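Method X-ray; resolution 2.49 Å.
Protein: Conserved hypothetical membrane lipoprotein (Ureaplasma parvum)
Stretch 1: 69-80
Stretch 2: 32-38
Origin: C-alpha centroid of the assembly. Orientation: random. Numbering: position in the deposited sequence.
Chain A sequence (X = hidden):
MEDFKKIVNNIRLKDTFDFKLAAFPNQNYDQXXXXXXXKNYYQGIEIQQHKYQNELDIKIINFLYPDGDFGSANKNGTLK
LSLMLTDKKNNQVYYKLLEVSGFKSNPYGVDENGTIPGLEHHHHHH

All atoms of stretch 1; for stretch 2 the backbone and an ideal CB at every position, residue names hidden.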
# COMPACT_ATOMS: atom_id res chain seq x y z
N ASP A 69 3.93 -11.70 8.68
CA ASP A 69 3.03 -12.81 8.43
C ASP A 69 1.58 -12.34 8.30
O ASP A 69 1.11 -11.49 9.06
CB ASP A 69 3.15 -13.86 9.55
CG ASP A 69 2.10 -13.71 10.66
OD1 ASP A 69 2.18 -12.74 11.46
OD2 ASP A 69 1.19 -14.58 10.72
N PHE A 70 0.88 -12.91 7.32
CA PHE A 70 -0.51 -12.56 7.00
C PHE A 70 -1.54 -12.53 8.15
O PHE A 70 -2.34 -11.59 8.24
CB PHE A 70 -1.04 -13.50 5.91
CG PHE A 70 -1.58 -14.81 6.44
CD1 PHE A 70 -0.73 -15.89 6.68
CD2 PHE A 70 -2.94 -14.97 6.66
CE1 PHE A 70 -1.24 -17.11 7.14
CE2 PHE A 70 -3.47 -16.17 7.11
CZ PHE A 70 -2.62 -17.25 7.35
N GLY A 71 -1.54 -13.53 9.03
CA GLY A 71 -2.51 -13.53 10.11
C GLY A 71 -2.52 -12.23 10.90
O GLY A 71 -3.58 -11.66 11.20
N SER A 72 -1.32 -11.76 11.23
CA SER A 72 -1.15 -10.52 12.00
C SER A 72 -1.71 -9.32 11.23
O SER A 72 -2.36 -8.44 11.80
CB SER A 72 0.34 -10.30 12.29
OG SER A 72 0.54 -9.22 13.17
N ALA A 73 -1.45 -9.30 9.93
CA ALA A 73 -1.91 -8.23 9.07
C ALA A 73 -3.42 -8.32 8.84
O ALA A 73 -4.12 -7.30 8.88
CB ALA A 73 -1.16 -8.28 7.75
N ASN A 74 -3.92 -9.52 8.60
CA ASN A 74 -5.34 -9.70 8.36
C ASN A 74 -6.18 -9.31 9.58
O ASN A 74 -7.32 -8.89 9.43
CB ASN A 74 -5.64 -11.15 7.93
CG ASN A 74 -5.34 -11.40 6.46
OD1 ASN A 74 -4.93 -10.49 5.74
ND2 ASN A 74 -5.54 -12.63 6.02
N LYS A 75 -5.62 -9.45 10.77
CA LYS A 75 -6.34 -9.09 12.00
C LYS A 75 -6.50 -7.58 12.14
O LYS A 75 -7.55 -7.11 12.56
CB LYS A 75 -5.62 -9.64 13.24
CG LYS A 75 -5.92 -11.11 13.55
CD LYS A 75 -4.98 -11.66 14.61
CE LYS A 75 -4.89 -13.17 14.50
NZ LYS A 75 -3.72 -13.74 15.25
N ASN A 76 -5.46 -6.83 11.77
CA ASN A 76 -5.47 -5.36 11.86
C ASN A 76 -5.85 -4.69 10.53
O ASN A 76 -5.89 -3.46 10.46
CB ASN A 76 -4.10 -4.84 12.28
CG ASN A 76 -3.58 -5.50 13.55
OD1 ASN A 76 -2.38 -5.77 13.67
ND2 ASN A 76 -4.47 -5.74 14.50
N GLY A 77 -6.11 -5.47 9.49
CA GLY A 77 -6.45 -4.88 8.21
C GLY A 77 -5.40 -3.83 7.85
O GLY A 77 -5.72 -2.74 7.36
N THR A 78 -4.15 -4.21 8.08
CA THR A 78 -3.00 -3.35 7.84
C THR A 78 -1.97 -3.87 6.84
O THR A 78 -1.84 -5.07 6.63
CB THR A 78 -2.30 -3.10 9.16
OG1 THR A 78 -3.25 -2.58 10.10
CG2 THR A 78 -1.15 -2.12 8.99
N LEU A 79 -1.24 -2.95 6.21
CA LEU A 79 -0.21 -3.30 5.25
C LEU A 79 0.91 -2.28 5.37
O LEU A 79 0.70 -1.15 5.83
CB LEU A 79 -0.74 -3.27 3.82
CG LEU A 79 -1.52 -4.46 3.25
CD1 LEU A 79 -2.22 -4.00 1.97
CD2 LEU A 79 -0.61 -5.63 2.96
N LYS A 80 2.10 -2.69 4.97
CA LYS A 80 3.27 -1.83 5.01
C LYS A 80 3.56 -1.59 3.53
O LYS A 80 3.89 -2.52 2.79
CB LYS A 80 4.41 -2.58 5.68
CG LYS A 80 5.66 -1.74 5.94
CD LYS A 80 6.75 -2.46 6.79
CE LYS A 80 6.32 -2.57 8.26
NZ LYS A 80 7.36 -3.19 9.13
N UNK A 32 -10.88 -5.61 0.83
CA UNK A 32 -9.71 -6.43 0.52
C UNK A 32 -8.82 -6.77 1.71
O UNK A 32 -8.32 -5.89 2.40
CB UNK A 32 -8.86 -5.71 -0.53
N UNK A 33 -8.63 -8.05 1.94
CA UNK A 33 -7.78 -8.49 3.03
C UNK A 33 -6.32 -8.18 2.66
O UNK A 33 -5.94 -8.24 1.49
CB UNK A 33 -7.98 -9.98 3.31
N UNK A 34 -5.50 -7.81 3.65
CA UNK A 34 -4.12 -7.53 3.30
C UNK A 34 -3.50 -8.67 2.50
O UNK A 34 -2.78 -8.43 1.53
CB UNK A 34 -3.30 -7.27 4.56
N UNK A 35 -3.81 -9.91 2.89
CA UNK A 35 -3.25 -11.08 2.20
C UNK A 35 -3.63 -11.14 0.73
O UNK A 35 -2.81 -11.55 -0.09
CB UNK A 35 -3.71 -12.36 2.89
N UNK A 36 -4.85 -10.74 0.38
CA UNK A 36 -5.27 -10.73 -1.02
C UNK A 36 -4.41 -9.76 -1.83
O UNK A 36 -3.97 -10.08 -2.94
CB UNK A 36 -6.75 -10.35 -1.13
N UNK A 37 -4.17 -8.57 -1.28
CA UNK A 37 -3.37 -7.56 -1.96
C UNK A 37 -1.92 -8.03 -2.14
O UNK A 37 -1.32 -7.88 -3.20
CB UNK A 37 -3.41 -6.25 -1.18
N UNK A 38 -1.36 -8.60 -1.08
CA UNK A 38 0.00 -9.10 -1.07
C UNK A 38 0.24 -10.20 -2.13
O UNK A 38 1.32 -10.30 -2.71
CB UNK A 38 0.33 -9.64 0.32

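Stretch 2 enters as an extended segment and turns into a helix at position 34, which runs at 123° to the helix of residues 70-76, with a closest axial approach of 9.5 Å. Position 32 has extended backbone angles (phi/psi -121/123), and its ideal CB finds nothing of stretch 1 within 5.5 Å. Almost any residue would be compatible with this view; the deposited one is Leu32, which makes no contact with stretch 1.

Position 33 directly precedes the helix, with phi/psi of -71/145. An N-cap often carries Ser, Thr, Asp or Asn, but CA-to-CB points sideways, so a side chain can pass beside stretch 1 and many types would suit; Asn74 OD1, 3.9 Å from the ideal CB, is the nearest feature. The residue is Leu33. Leu33 CB keeps that 3.9 Å distance from Asn74 OD1, and the start of the helix is instead tied down through Leu33 N, which is bonded by the side chain of position 36.

At position 34 CA-to-CB points toward stretch 1. Its ideal CB is 3.4 Å from Thr78 O, 3.5 Å from Leu79 CD2 and 3.8 Å from Asn74 OD1, which favours a compact side chain such as Ala, Ser or Pro. A phi of -52° in the first turn of a helix, where the backbone N need not bond to a preceding turn, is well suited to proline. The deposited Pro34 has the largest area covered by stretch 1. Its CB packs 3.7 Å from Leu79 CD2 and 4.0 Å from Ala73 CB, while its CG approaches Thr78 O at 3.3 Å. Pro34 N lies 3.4 Å from Asn74 OD1 but has no hydrogen to share.

At position 35, CA-to-CB points toward stretch 1, and the ideal CB sits 3.6 Å from Asn74 OD1 and 4.2 Å from Phe70 CB. A small residue is expected: Ala or Gly would fit, whereas Ser could also answer the amide of Asn74. The residue is Ser35, with chi1 in the p well. Asn74 grips it twice: Ser35 N donates to Asn74 OD1 at 3.1 Å, and Asn74 ND2 donates to Ser35 OG, also at 3.1 Å. Ser35 CB meets Phe70 CB at 4.1 Å.

Position 36 points sideways and has no stretch 1 atom near its ideal CB, so polar and apolar residues alike are possible. Gln36 turns back along its own stretch, and Gln36 OE1 accepts a hydrogen bond from Leu33 N at 2.6 Å.

Position 37 again points toward stretch 1, its ideal CB 4.0 Å from Leu79 CD1. This methyl calls for an apolar partner, and Ile, Leu, Val or Met would serve. Ile37 provides it, its CD1 lying 3.7 Å from Leu79 CD1.

At position 38 the CA-to-CB bond points toward stretch 1, but Leu79 CD2 is 4.9 Å from the ideal CB, leaving the choice wide. Tyr38, with chi1 in the t well, touches a crystal neighbour.

Stretch 2 32-38: LLPSQIY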
# COMPACT_ATOMS: atom_id res chain seq x y z
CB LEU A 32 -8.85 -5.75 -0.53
CG LEU A 32 -9.43 -5.67 -1.94
CD1 LEU A 32 -8.58 -4.72 -2.74
CD2 LEU A 32 -9.47 -7.06 -2.58
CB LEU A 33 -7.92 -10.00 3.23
CG LEU A 33 -9.20 -10.52 3.90
CD1 LEU A 33 -9.36 -12.01 3.59
CD2 LEU A 33 -9.15 -10.26 5.41
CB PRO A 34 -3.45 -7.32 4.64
CG PRO A 34 -4.52 -6.56 5.39
CD PRO A 34 -5.81 -7.31 5.00
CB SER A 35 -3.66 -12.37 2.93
OG SER A 35 -5.06 -12.55 2.95
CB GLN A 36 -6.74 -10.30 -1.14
CG GLN A 36 -7.76 -11.26 -0.53
CD GLN A 36 -9.15 -10.68 -0.55
OE1 GLN A 36 -9.52 -9.87 0.31
NE2 GLN A 36 -9.93 -11.07 -1.55
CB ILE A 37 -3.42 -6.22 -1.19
CG1 ILE A 37 -4.83 -5.63 -1.30
CG2 ILE A 37 -2.37 -5.24 -1.75
CD1 ILE A 37 -5.11 -4.44 -0.37
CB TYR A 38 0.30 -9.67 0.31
CG TYR A 38 1.65 -10.34 0.45
CD1 TYR A 38 2.77 -9.61 0.81
CD2 TYR A 38 1.79 -11.70 0.25
CE1 TYR A 38 4.01 -10.23 0.97
CE2 TYR A 38 3.01 -12.33 0.41
CZ TYR A 38 4.12 -11.59 0.76
OH TYR A 38 5.36 -12.21 0.91
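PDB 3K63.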